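Local coordinates for aldehyde dehydrogenase family protein (Pseudomonas syringae pv. tomato, PDB 5IUV), which oxidises indole-3-acetaldehyde with NAD+ as cofactor, probably yielding the auxin indole-3-acetic acid, at residues D282-A285 and A286-A290; L438-A441 and H442-R446; D58-R61 and A62-A66; T243-T246 and K247-K250; A7-E10 and Q11-Q14. All coordinates share one frame; numbering follows the deposited sequence.

In the fold
All five contacts are local, within one helix or at its start, and none touches another. Contact 4 alone holds NAD+: its turn follows strand 239-243 of the cofactor-binding sheet. Contact 3, its centre about 24 Å away, lies on helix 56-72 against strand 187-191 of that sheet, the A59 side chain about 11 Å from NAD+. Centre to centre, contacts 1 and 2 are about 19 Å apart and 32 and 31 Å from contact 4, on helices flanking the other large sheet. The S289 side chain is about 8 Å from that of D459, which binds indole-3-acetate in another structure of this protein. Contact 5, near the N-terminus, is about 36 Å from contacts 1 and 4, centre to centre.

Contact 1 (D282-A285 and A286-A290); sequences DLQA and AADSA
The methyl groups of A286 and A287 are set against the preceding turn of helix 283-295: CB of A287 lies 3.5 Å from L283 O, and CB of A286 stands equally near that oxygen. This is the close-packed side. A287 also rests on F318 and M321 of helix 312-326, A286 meets W434 of strand 430-434, and L283 reaches V276 and R317; these short alanine side chains are consistent with a close fit of the helix in the beta-alpha-beta unit of strands 273-276 and 307-311.

The exposed side is polar and looser. Here Q284 NE2 donates to D288 OD1 over 3.0 Å, with an N-H...O angle of 149°. Q284 starts with CG opposite its backbone N and then bends at chi2 (62°), which swings the amide forward along the helix, toward D288. The acceptor lies in the amide plane, whereas OD1 is approached from above its carboxylate plane, the two planes being 47° apart. At the helix start, D282 is the N-cap: its OD1 accepts from A285 N at 3.2 Å and weakly from Q284 N.

D288 OD2 is also only 3.4 Å from the carbonyl oxygen Q284 O, an acceptor-acceptor approach. The amide N-H probably offsets that repulsion in part, while the D282 carboxylate would suit the positive end of the helix dipole.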
loop_
_atom_site.group_PDB
_atom_site.type_symbol
_atom_site.label_atom_id
_atom_site.label_comp_id
_atom_site.label_asym_id
_atom_site.label_seq_id
_atom_site.Cartn_x
_atom_site.Cartn_y
_atom_site.Cartn_z
ATOM N N ASP A 282 -7.963 -34.243 7.965
ATOM C CA ASP A 282 -9.148 -34.677 8.699
ATOM C C ASP A 282 -10.246 -35.065 7.717
ATOM O O ASP A 282 -10.988 -34.205 7.241
ATOM C CB ASP A 282 -9.630 -33.559 9.633
ATOM C CG ASP A 282 -10.640 -34.039 10.668
ATOM O OD1 ASP A 282 -11.368 -35.021 10.407
ATOM O OD2 ASP A 282 -10.707 -33.416 11.752
ATOM N N LEU A 283 -10.350 -36.351 7.404
ATOM C CA LEU A 283 -11.311 -36.781 6.394
ATOM C C LEU A 283 -12.754 -36.573 6.839
ATOM O O LEU A 283 -13.628 -36.349 6.009
ATOM C CB LEU A 283 -11.095 -38.248 6.026
ATOM C CG LEU A 283 -10.110 -38.528 4.889
ATOM C CD1 LEU A 283 -10.127 -40.014 4.543
ATOM C CD2 LEU A 283 -10.439 -37.690 3.660
ATOM N N GLN A 284 -13.013 -36.660 8.141
ATOM C CA GLN A 284 -14.374 -36.444 8.631
ATOM C C GLN A 284 -14.779 -34.990 8.420
ATOM O O GLN A 284 -15.893 -34.694 7.985
ATOM C CB GLN A 284 -14.497 -36.828 10.106
ATOM C CG GLN A 284 -15.932 -36.773 10.623
ATOM C CD GLN A 284 -16.847 -37.749 9.906
ATOM O OE1 GLN A 284 -16.560 -38.941 9.826
ATOM N NE2 GLN A 284 -17.955 -37.245 9.380
ATOM N N ALA A 285 -13.856 -34.081 8.719
ATOM C CA ALA A 285 -14.070 -32.665 8.464
ATOM C C ALA A 285 -14.294 -32.415 6.974
ATOM O O ALA A 285 -15.165 -31.635 6.594
ATOM C CB ALA A 285 -12.891 -31.851 8.977
ATOM N N ALA A 286 -13.521 -33.089 6.131
ATOM C CA ALA A 286 -13.687 -32.948 4.683
ATOM C C ALA A 286 -15.052 -33.477 4.232
ATOM O O ALA A 286 -15.681 -32.919 3.332
ATOM C CB ALA A 286 -12.568 -33.666 3.944
ATOM N N ALA A 287 -15.507 -34.557 4.858
ATOM C CA ALA A 287 -16.818 -35.118 4.536
ATOM C C ALA A 287 -17.946 -34.193 4.978
ATOM O O ALA A 287 -18.870 -33.919 4.204
ATOM C CB ALA A 287 -16.982 -36.490 5.173
ATOM N N ASP A 288 -17.888 -33.734 6.227
ATOM C CA ASP A 288 -18.892 -32.797 6.734
ATOM C C ASP A 288 -18.973 -31.561 5.853
ATOM O O ASP A 288 -20.061 -31.101 5.507
ATOM C CB ASP A 288 -18.584 -32.374 8.173
ATOM C CG ASP A 288 -18.632 -33.526 9.145
ATOM O OD1 ASP A 288 -19.244 -34.561 8.805
ATOM O OD2 ASP A 288 -18.059 -33.390 10.250
ATOM N N SER A 289 -17.811 -31.025 5.499
ATOM C CA SER A 289 -17.745 -29.810 4.696
ATOM C C SER A 289 -18.216 -30.040 3.267
ATOM O O SER A 289 -18.844 -29.168 2.683
ATOM C CB SER A 289 -16.324 -29.238 4.693
ATOM O OG SER A 289 -15.989 -28.745 5.980
ATOM N N ALA A 290 -17.928 -31.212 2.708
ATOM C CA ALA A 290 -18.372 -31.515 1.352
ATOM C C ALA A 290 -19.893 -31.569 1.285
ATOM O O ALA A 290 -20.496 -31.138 0.302
ATOM C CB ALA A 290 -17.773 -32.823 0.868
#

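Contact 2 (L438-A441 and H442-R446); sequences LSKA and HLTAR
T444 is turned so that OG1 lies opposite its own carbonyl carbon and beside its backbone N (chi1 -59°), which directs the hydroxyl back to the preceding turn, onto K440 O. L438 has CG opposite its N and a bend at chi2 (70°), carrying CD1 forward to the ring of H442, itself swung beside its backbone N.

K440 O thus accepts twice from one residue: T444 OG1 donates at 2.7 Å, while T444 N, at 3.0 Å, stands above the carbonyl plane. The K440 and T444 side chains run alongside each other in the same direction, and K440 CG is 3.7 Å from T444 OG1. The hydroxyl thus donates its hydrogen to the helix's own backbone.

At the imidazole the contact is made at the ring edge. L438 CD1 lies in the ring plane, 3.7 Å from H442 CD2, and L438 O is near the same edge, 3.4 Å from CD2. The outer nitrogen looks away from this chain: H442 NE2 hydrogen-bonds to NE2 of H442 in the second subunit, whose L438 also packs on the ring. S439 OG is bonded to L497 O of the third subunit.

Helix 438-447 is the crossover of a beta-alpha-beta unit, joining strand 430-434 to the parallel strand 452-455, and presents its L438-H442 side to other subunits of the tetramer, H442 meeting all three.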
loop_
_atom_site.group_PDB
_atom_site.type_symbol
_atom_site.label_atom_id
_atom_site.label_comp_id
_atom_site.label_asym_id
_atom_site.label_seq_id
_atom_site.Cartn_x
_atom_site.Cartn_y
_atom_site.Cartn_z
ATOM N N LEU A 438 2.550 -29.403 2.712
ATOM C CA LEU A 438 2.843 -27.982 2.506
ATOM C C LEU A 438 2.944 -27.616 1.019
ATOM O O LEU A 438 2.258 -26.705 0.541
ATOM C CB LEU A 438 4.147 -27.600 3.222
ATOM C CG LEU A 438 4.716 -26.204 2.940
ATOM C CD1 LEU A 438 3.830 -25.135 3.562
ATOM C CD2 LEU A 438 6.167 -26.071 3.448
ATOM N N SER A 439 3.802 -28.326 0.296
ATOM C CA SER A 439 4.028 -28.026 -1.115
ATOM C C SER A 439 2.782 -28.268 -1.950
ATOM O O SER A 439 2.415 -27.429 -2.768
ATOM C CB SER A 439 5.190 -28.852 -1.676
ATOM O OG SER A 439 6.411 -28.499 -1.050
ATOM N N LYS A 440 2.138 -29.410 -1.751
ATOM C CA LYS A 440 0.970 -29.738 -2.561
ATOM C C LYS A 440 -0.155 -28.745 -2.320
ATOM O O LYS A 440 -0.884 -28.411 -3.246
ATOM C CB LYS A 440 0.479 -31.155 -2.281
ATOM C CG LYS A 440 -0.566 -31.652 -3.277
ATOM C CD LYS A 440 -1.335 -32.860 -2.729
ATOM C CE LYS A 440 -0.434 -34.052 -2.523
ATOM N NZ LYS A 440 -1.151 -35.189 -1.882
ATOM N N ALA A 441 -0.300 -28.272 -1.082
ATOM C CA ALA A 441 -1.346 -27.301 -0.780
ATOM C C ALA A 441 -1.141 -25.995 -1.552
ATOM O O ALA A 441 -2.063 -25.500 -2.206
ATOM C CB ALA A 441 -1.413 -27.026 0.718
ATOM N N HIS A 442 0.063 -25.440 -1.483
ATOM C CA HIS A 442 0.319 -24.133 -2.086
ATOM C C HIS A 442 0.405 -24.210 -3.613
ATOM O O HIS A 442 -0.127 -23.350 -4.313
ATOM C CB HIS A 442 1.600 -23.523 -1.512
ATOM C CG HIS A 442 1.422 -22.933 -0.145
ATOM N ND1 HIS A 442 0.735 -21.757 0.074
ATOM C CD2 HIS A 442 1.836 -23.357 1.074
ATOM C CE1 HIS A 442 0.734 -21.483 1.368
ATOM N NE2 HIS A 442 1.398 -22.437 1.995
ATOM N N LEU A 443 1.081 -25.229 -4.129
ATOM C CA LEU A 443 1.202 -25.382 -5.578
ATOM C C LEU A 443 -0.147 -25.675 -6.231
ATOM O O LEU A 443 -0.450 -25.158 -7.313
ATOM C CB LEU A 443 2.218 -26.481 -5.910
ATOM C CG LEU A 443 3.648 -26.121 -5.492
ATOM C CD1 LEU A 443 4.635 -27.249 -5.792
ATOM C CD2 LEU A 443 4.083 -24.821 -6.158
ATOM N N THR A 444 -0.972 -26.492 -5.582
ATOM C CA THR A 444 -2.281 -26.795 -6.155
ATOM C C THR A 444 -3.168 -25.558 -6.110
ATOM O O THR A 444 -3.811 -25.216 -7.101
ATOM C CB THR A 444 -2.985 -27.955 -5.433
ATOM O OG1 THR A 444 -2.168 -29.129 -5.514
ATOM C CG2 THR A 444 -4.348 -28.239 -6.071
ATOM N N ALA A 445 -3.187 -24.881 -4.965
ATOM C CA ALA A 445 -3.970 -23.656 -4.824
ATOM C C ALA A 445 -3.574 -22.637 -5.891
ATOM O O ALA A 445 -4.424 -21.995 -6.509
ATOM C CB ALA A 445 -3.791 -23.062 -3.424
ATOM N N ARG A 446 -2.275 -22.514 -6.107
ATOM C CA ARG A 446 -1.731 -21.578 -7.081
ATOM C C ARG A 446 -2.186 -21.897 -8.507
ATOM O O ARG A 446 -2.386 -20.994 -9.324
ATOM C CB ARG A 446 -0.204 -21.590 -6.990
ATOM C CG ARG A 446 0.496 -20.561 -7.846
ATOM C CD ARG A 446 2.005 -20.588 -7.607
ATOM N NE ARG A 446 2.392 -19.996 -6.324
ATOM C CZ ARG A 446 3.636 -19.988 -5.850
ATOM N NH1 ARG A 446 4.612 -20.549 -6.549
ATOM N NH2 ARG A 446 3.905 -19.424 -4.681
#

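Contact 3 (D58-R61 and A62-A66); sequences DAQR and AVESA
E64 folds back on Q60, and its side chain can be traced outward. CB sits 3.5 Å from Q60 O, the carbonyl that also accepts E64 N. CG, placed beside the backbone N (chi1 -73°), is 3.3 Å from Q60 O and near the amide nitrogen. CD follows, 3.3 Å from Q60 NE2, and OE2 ends the chain as acceptor of that N-H. The modelled NE2 to OE2 separation of 2.5 Å is suspiciously short, so the details are doubtful; as built, the bond is nearly straight, on the anti lone pair of OE2 and in the plane of the amide. Amide and carboxylate are turned 65° against each other.

Q60 reaches this position by bending at chi2 (62°). Its other end, OE1, accepts from H234 NE2, which supports the placement of NE2 toward E64.

The inner side is apolar: A59 and V63 pack on L231 of helix 224-232 while A62 meets V189. This is an i to i+4 Gln-Glu pair on helix 56-72, which lies against the sheet of the cofactor-binding domain of the aldehyde dehydrogenase fold.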
loop_
_atom_site.group_PDB
_atom_site.type_symbol
_atom_site.label_atom_id
_atom_site.label_comp_id
_atom_site.label_asym_id
_atom_site.label_seq_id
_atom_site.Cartn_x
_atom_site.Cartn_y
_atom_site.Cartn_z
ATOM N N ASP A 58 -39.759 4.643 -14.142
ATOM C CA ASP A 58 -39.338 4.668 -12.751
ATOM C C ASP A 58 -37.814 4.700 -12.636
ATOM O O ASP A 58 -37.273 5.361 -11.745
ATOM C CB ASP A 58 -39.922 3.468 -12.006
ATOM C CG ASP A 58 -41.426 3.363 -12.182
ATOM O OD1 ASP A 58 -42.151 4.221 -11.632
ATOM O OD2 ASP A 58 -41.881 2.440 -12.889
ATOM N N ALA A 59 -37.134 3.993 -13.538
ATOM C CA ALA A 59 -35.682 4.072 -13.632
ATOM C C ALA A 59 -35.252 5.513 -13.885
ATOM O O ALA A 59 -34.328 6.012 -13.251
ATOM C CB ALA A 59 -35.157 3.161 -14.739
ATOM N N GLN A 60 -35.930 6.176 -14.817
ATOM C CA GLN A 60 -35.636 7.573 -15.116
ATOM C C GLN A 60 -35.782 8.468 -13.890
ATOM O O GLN A 60 -34.908 9.289 -13.610
ATOM C CB GLN A 60 -36.540 8.083 -16.236
ATOM C CG GLN A 60 -36.319 9.553 -16.578
ATOM C CD GLN A 60 -34.909 9.838 -17.098
ATOM O OE1 GLN A 60 -34.304 9.019 -17.794
ATOM N NE2 GLN A 60 -34.391 11.012 -16.768
ATOM N N ARG A 61 -36.882 8.319 -13.154
ATOM C CA ARG A 61 -37.092 9.167 -11.992
ATOM C C ARG A 61 -36.075 8.856 -10.897
ATOM O O ARG A 61 -35.590 9.762 -10.225
ATOM C CB ARG A 61 -38.514 9.024 -11.437
ATOM C CG ARG A 61 -38.814 10.034 -10.334
ATOM C CD ARG A 61 -40.308 10.313 -10.169
ATOM N NE ARG A 61 -41.045 9.220 -9.538
ATOM C CZ ARG A 61 -41.207 9.092 -8.224
ATOM N NH1 ARG A 61 -40.665 9.978 -7.396
ATOM N NH2 ARG A 61 -41.908 8.074 -7.733
ATOM N N ALA A 62 -35.751 7.579 -10.720
ATOM C CA ALA A 62 -34.804 7.201 -9.672
ATOM C C ALA A 62 -33.401 7.728 -9.987
ATOM O O ALA A 62 -32.669 8.159 -9.089
ATOM C CB ALA A 62 -34.779 5.690 -9.497
ATOM N N VAL A 63 -33.028 7.692 -11.265
ATOM C CA VAL A 63 -31.691 8.118 -11.659
ATOM C C VAL A 63 -31.578 9.643 -11.584
ATOM O O VAL A 63 -30.551 10.172 -11.151
ATOM C CB VAL A 63 -31.329 7.613 -13.075
ATOM C CG1 VAL A 63 -30.040 8.266 -13.569
ATOM C CG2 VAL A 63 -31.183 6.086 -13.073
ATOM N N GLU A 64 -32.628 10.349 -11.992
ATOM C CA GLU A 64 -32.655 11.805 -11.811
ATOM C C GLU A 64 -32.496 12.172 -10.337
ATOM O O GLU A 64 -31.782 13.113 -9.991
ATOM C CB GLU A 64 -33.953 12.406 -12.353
ATOM C CG GLU A 64 -34.052 12.433 -13.870
ATOM C CD GLU A 64 -35.364 13.038 -14.362
ATOM O OE1 GLU A 64 -35.995 13.802 -13.603
ATOM O OE2 GLU A 64 -35.762 12.751 -15.511
ATOM N N SER A 65 -33.178 11.422 -9.475
ATOM C CA SER A 65 -33.075 11.599 -8.032
ATOM C C SER A 65 -31.664 11.292 -7.532
ATOM O O SER A 65 -31.082 12.063 -6.768
ATOM C CB SER A 65 -34.104 10.710 -7.327
ATOM O OG SER A 65 -33.886 10.636 -5.930
ATOM N N ALA A 66 -31.121 10.155 -7.962
ATOM C CA ALA A 66 -29.754 9.777 -7.617
ATOM C C ALA A 66 -28.745 10.857 -8.020
ATOM O O ALA A 66 -27.848 11.201 -7.248
ATOM C CB ALA A 66 -29.390 8.461 -8.277
#

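Contact 4 (T243-T246 and K247-K250); sequences TGST and KIAK. With NAD (nicotinamide-adenine-dinucleotide), chain C.
I248 packs over one face of the NAD+ adenine, next to S245. Its CG2 stands 3.6 Å from C5A, almost straight above the ring, and CD1 is 3.5 Å from N7A, shifted outward from that atom on the same face. At the other end of the cofactor, T243 CG2 lies over a face of the nicotinamide, 3.1 Å from C3N, a tight approach.

Between the rings, S245 grips the phosphate of the adenosine half. Its N-H donates to O1A at 2.8 Å and its OG to the same oxygen at 2.7 Å, while a weak bond runs from S245 N to the bridging O3. OG lies between the backbone N and the carbonyl carbon (chi1 70°), and from there also accepts weakly from I248 N at 3.3 Å, making S245 the N-cap of helix 246-258. This strand-turn-helix is the Rossmann-like element of the aldehyde dehydrogenases, in which a Gly-Ser-Thr turn presents a helix start to the diphosphate. The positive end of the helix dipole would probably help stabilise that charge.

T246 CG2 passes 4.0 Å from K250 CE, but the polar ends of both residues turn to Q472. K191, E194 and E401 hold further parts of the NAD+.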
loop_
_atom_site.group_PDB
_atom_site.type_symbol
_atom_site.label_atom_id
_atom_site.label_comp_id
_atom_site.label_asym_id
_atom_site.label_seq_id
_atom_site.Cartn_x
_atom_site.Cartn_y
_atom_site.Cartn_z
ATOM N N THR A 243 -24.988 -9.150 -9.704
ATOM C CA THR A 243 -24.788 -10.514 -9.246
ATOM C C THR A 243 -25.959 -11.355 -9.752
ATOM O O THR A 243 -27.121 -11.028 -9.512
ATOM C CB THR A 243 -24.678 -10.595 -7.716
ATOM O OG1 THR A 243 -23.481 -9.940 -7.287
ATOM C CG2 THR A 243 -24.617 -12.021 -7.276
ATOM N N GLY A 244 -25.648 -12.422 -10.476
ATOM C CA GLY A 244 -26.675 -13.243 -11.081
ATOM C C GLY A 244 -26.087 -14.273 -12.022
ATOM O O GLY A 244 -24.947 -14.701 -11.848
ATOM N N SER A 245 -26.873 -14.685 -13.010
ATOM C CA SER A 245 -26.439 -15.689 -13.962
ATOM C C SER A 245 -25.419 -15.129 -14.948
ATOM O O SER A 245 -25.348 -13.920 -15.189
ATOM C CB SER A 245 -27.635 -16.268 -14.728
ATOM O OG SER A 245 -28.199 -15.323 -15.625
ATOM N N THR A 246 -24.626 -16.027 -15.512
ATOM C CA THR A 246 -23.649 -15.657 -16.520
ATOM C C THR A 246 -24.340 -15.121 -17.769
ATOM O O THR A 246 -23.868 -14.172 -18.387
ATOM C CB THR A 246 -22.751 -16.854 -16.880
ATOM O OG1 THR A 246 -21.936 -17.187 -15.745
ATOM C CG2 THR A 246 -21.847 -16.515 -18.062
ATOM N N LYS A 247 -25.469 -15.719 -18.130
ATOM C CA LYS A 247 -26.214 -15.287 -19.311
ATOM C C LYS A 247 -26.640 -13.815 -19.261
ATOM O O LYS A 247 -26.466 -13.071 -20.232
ATOM C CB LYS A 247 -27.447 -16.164 -19.505
ATOM C CG LYS A 247 -28.304 -15.759 -20.687
ATOM C CD LYS A 247 -29.684 -16.393 -20.605
ATOM C CE LYS A 247 -30.510 -16.089 -21.842
ATOM N NZ LYS A 247 -29.926 -16.737 -23.046
ATOM N N ILE A 248 -27.215 -13.401 -18.137
ATOM C CA ILE A 248 -27.641 -12.014 -17.975
ATOM C C ILE A 248 -26.433 -11.096 -17.799
ATOM O O ILE A 248 -26.428 -9.965 -18.279
ATOM C CB ILE A 248 -28.596 -11.847 -16.773
ATOM C CG1 ILE A 248 -29.866 -12.676 -16.986
ATOM C CG2 ILE A 248 -28.962 -10.377 -16.571
ATOM C CD1 ILE A 248 -30.638 -12.288 -18.232
ATOM N N ALA A 249 -25.407 -11.592 -17.119
ATOM C CA ALA A 249 -24.179 -10.825 -16.940
ATOM C C ALA A 249 -23.599 -10.387 -18.283
ATOM O O ALA A 249 -23.238 -9.224 -18.453
ATOM C CB ALA A 249 -23.149 -11.639 -16.146
ATOM N N LYS A 250 -23.534 -11.310 -19.241
ATOM C CA LYS A 250 -23.072 -10.989 -20.588
ATOM C C LYS A 250 -23.931 -9.925 -21.266
ATOM O O LYS A 250 -23.410 -9.048 -21.951
ATOM C CB LYS A 250 -23.029 -12.252 -21.461
ATOM C CG LYS A 250 -21.879 -13.199 -21.163
ATOM C CD LYS A 250 -22.095 -14.501 -21.908
ATOM C CE LYS A 250 -20.912 -15.414 -21.761
ATOM N NZ LYS A 250 -21.144 -16.726 -22.434
HETATM P PA NAD C . -30.483 -13.748 -13.013
HETATM O O1A NAD C . -29.312 -13.610 -13.910
HETATM O O2A NAD C . -31.693 -14.384 -13.667
HETATM O O5B NAD C . -30.889 -12.341 -12.427
HETATM C C5B NAD C . -30.153 -11.603 -11.429
HETATM C C4B NAD C . -30.766 -10.228 -11.353
HETATM O O4B NAD C . -30.736 -9.627 -12.666
HETATM C C3B NAD C . -32.218 -10.125 -10.876
HETATM O O3B NAD C . -32.412 -8.953 -10.092
HETATM C C2B NAD C . -33.001 -10.037 -12.187
HETATM O O2B NAD C . -34.263 -9.396 -12.023
HETATM C C1B NAD C . -32.035 -9.217 -13.038
HETATM N N9A NAD C . -32.163 -9.347 -14.487
HETATM C C8A NAD C . -32.682 -10.399 -15.195
HETATM N N7A NAD C . -32.755 -10.193 -16.488
HETATM C C5A NAD C . -32.221 -8.918 -16.647
HETATM C C6A NAD C . -31.966 -8.133 -17.790
HETATM N N6A NAD C . -32.295 -8.497 -19.035
HETATM N N1A NAD C . -31.372 -6.930 -17.603
HETATM C C2A NAD C . -31.080 -6.541 -16.358
HETATM N N3A NAD C . -31.285 -7.188 -15.207
HETATM C C4A NAD C . -31.854 -8.387 -15.422
HETATM O O3 NAD C . -30.069 -14.642 -11.745
HETATM P PN NAD C . -30.868 -15.204 -10.472
HETATM O O1N NAD C . -31.675 -16.350 -10.953
HETATM O O2N NAD C . -31.551 -14.077 -9.795
HETATM O O5D NAD C . -29.689 -15.670 -9.499
HETATM C C5D NAD C . -29.022 -16.942 -9.649
HETATM C C4D NAD C . -27.670 -16.693 -10.272
HETATM O O4D NAD C . -26.905 -15.809 -9.420
HETATM C C3D NAD C . -26.797 -17.930 -10.440
HETATM O O3D NAD C . -26.217 -17.942 -11.740
HETATM C C2D NAD C . -25.752 -17.737 -9.335
HETATM O O2D NAD C . -24.480 -18.335 -9.561
HETATM C C1D NAD C . -25.579 -16.201 -9.314
HETATM N N1N NAD C . -25.003 -15.744 -7.980
HETATM C C2N NAD C . -23.683 -15.232 -8.038
HETATM C C3N NAD C . -23.089 -14.734 -6.889
HETATM C C7N NAD C . -21.664 -14.242 -6.862
HETATM O O7N NAD C . -20.918 -14.449 -7.843
HETATM N N7N NAD C . -21.225 -13.707 -5.750
HETATM C C4N NAD C . -23.808 -14.770 -5.692
HETATM C C5N NAD C . -25.090 -15.307 -5.653
HETATM C C6N NAD C . -25.674 -15.786 -6.814
#

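Contact 5 (A7-E10 and Q11-Q14); sequences ADWE and QRAQ
D8 O is gripped twice: R12 N donates to it at 3.0 Å, and a water molecule donates at 3.2 Å. That same water accepts from R12 NE at 2.8 Å, approaching at the edge of the guanidinium and in its plane, so backbone and side chain of R12 both serve one carbonyl, the latter through water.

The torsions explain the closure. R12 CG sits opposite the carbonyl carbon, beside the backbone N (chi1 -78°), and the chain then runs extended to NE, leading it back along the helix surface past the D8 carbonyl. CG is 3.5 Å from D8 O on the way. Further out, R12 CD comes 4.1 Å from W9 CE3, approaching the ring obliquely. The indole and guanidinium planes are 63° apart, so the ring meets the aliphatic part of the arginine and the two are not stacked.

W9 itself is buried between helices 98-109 and 113-134, against L103, I113 and L117, with A13 nearby touching L107. R12 NH1 forms a salt bridge with E99 of helix 98-109, and D8 OD2 accepts from T5 N.

The D8 carboxylate stays 6.5 Å from R12 NE, measured from OD1, so these opposite charges are not directly paired. The arginine's charge is instead met by E99 and its NE by water, which ties helix 6-15 to helix 98-109 by an ionic link beside the apolar seat of the indole.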
loop_
_atom_site.group_PDB
_atom_site.type_symbol
_atom_site.label_atom_id
_atom_site.label_comp_id
_atom_site.label_asym_id
_atom_site.label_seq_id
_atom_site.Cartn_x
_atom_site.Cartn_y
_atom_site.Cartn_z
ATOM N N ALA A 7 -43.623 -21.914 16.653
ATOM C CA ALA A 7 -44.922 -21.280 16.864
ATOM C C ALA A 7 -44.776 -19.765 16.957
ATOM O O ALA A 7 -45.613 -19.020 16.433
ATOM C CB ALA A 7 -45.584 -21.828 18.116
ATOM N N ASP A 8 -43.716 -19.315 17.628
ATOM C CA ASP A 8 -43.394 -17.890 17.693
ATOM C C ASP A 8 -43.216 -17.294 16.300
ATOM O O ASP A 8 -43.774 -16.238 15.989
ATOM C CB ASP A 8 -42.122 -17.645 18.509
ATOM C CG ASP A 8 -42.315 -17.904 19.989
ATOM O OD1 ASP A 8 -43.457 -17.770 20.478
ATOM O OD2 ASP A 8 -41.316 -18.238 20.660
ATOM N N TRP A 9 -42.436 -17.971 15.463
ATOM C CA TRP A 9 -42.166 -17.456 14.126
ATOM C C TRP A 9 -43.420 -17.471 13.265
ATOM O O TRP A 9 -43.632 -16.574 12.447
ATOM C CB TRP A 9 -41.048 -18.256 13.451
ATOM C CG TRP A 9 -39.677 -17.959 13.985
ATOM C CD1 TRP A 9 -38.842 -18.829 14.617
ATOM C CD2 TRP A 9 -38.980 -16.707 13.919
ATOM N NE1 TRP A 9 -37.667 -18.196 14.956
ATOM C CE2 TRP A 9 -37.728 -16.893 14.536
ATOM C CE3 TRP A 9 -39.295 -15.445 13.399
ATOM C CZ2 TRP A 9 -36.787 -15.867 14.646
ATOM C CZ3 TRP A 9 -38.357 -14.427 13.508
ATOM C CH2 TRP A 9 -37.120 -14.645 14.125
ATOM N N GLU A 10 -44.259 -18.486 13.452
ATOM C CA GLU A 10 -45.506 -18.579 12.699
ATOM C C GLU A 10 -46.453 -17.436 13.063
ATOM O O GLU A 10 -47.111 -16.865 12.194
ATOM C CB GLU A 10 -46.178 -19.934 12.937
ATOM C CG GLU A 10 -45.489 -21.092 12.212
ATOM C CD GLU A 10 -46.024 -22.451 12.635
ATOM O OE1 GLU A 10 -46.658 -22.537 13.709
ATOM O OE2 GLU A 10 -45.808 -23.434 11.896
ATOM N N GLN A 11 -46.513 -17.102 14.346
ATOM C CA GLN A 11 -47.307 -15.969 14.804
ATOM C C GLN A 11 -46.762 -14.658 14.233
ATOM O O GLN A 11 -47.514 -13.831 13.725
ATOM C CB GLN A 11 -47.329 -15.920 16.330
ATOM C CG GLN A 11 -48.132 -14.766 16.899
ATOM C CD GLN A 11 -48.032 -14.696 18.403
ATOM O OE1 GLN A 11 -47.090 -15.227 18.991
ATOM N NE2 GLN A 11 -49.005 -14.049 19.039
ATOM N N ARG A 12 -45.450 -14.476 14.305
ATOM C CA ARG A 12 -44.834 -13.269 13.772
ATOM C C ARG A 12 -45.073 -13.122 12.278
ATOM O O ARG A 12 -45.348 -12.021 11.801
ATOM C CB ARG A 12 -43.338 -13.256 14.069
ATOM C CG ARG A 12 -43.043 -12.865 15.501
ATOM C CD ARG A 12 -41.609 -13.144 15.880
ATOM N NE ARG A 12 -41.311 -12.618 17.207
ATOM C CZ ARG A 12 -40.606 -11.513 17.430
ATOM N NH1 ARG A 12 -40.114 -10.820 16.410
ATOM N NH2 ARG A 12 -40.383 -11.108 18.672
ATOM N N ALA A 13 -44.978 -14.230 11.546
ATOM C CA ALA A 13 -45.200 -14.205 10.101
ATOM C C ALA A 13 -46.611 -13.720 9.779
ATOM O O ALA A 13 -46.814 -12.923 8.862
ATOM C CB ALA A 13 -44.954 -15.586 9.495
ATOM N N GLN A 14 -47.582 -14.189 10.551
ATOM C CA GLN A 14 -48.963 -13.762 10.382
ATOM C C GLN A 14 -49.141 -12.283 10.742
ATOM O O GLN A 14 -49.997 -11.599 10.189
ATOM C CB GLN A 14 -49.890 -14.635 11.238
ATOM C CG GLN A 14 -51.367 -14.273 11.172
ATOM C CD GLN A 14 -52.018 -14.660 9.856
ATOM O OE1 GLN A 14 -51.461 -15.437 9.079
ATOM N NE2 GLN A 14 -53.213 -14.126 9.605
HETATM O O HOH W 1 -43.130 -14.312 18.462
#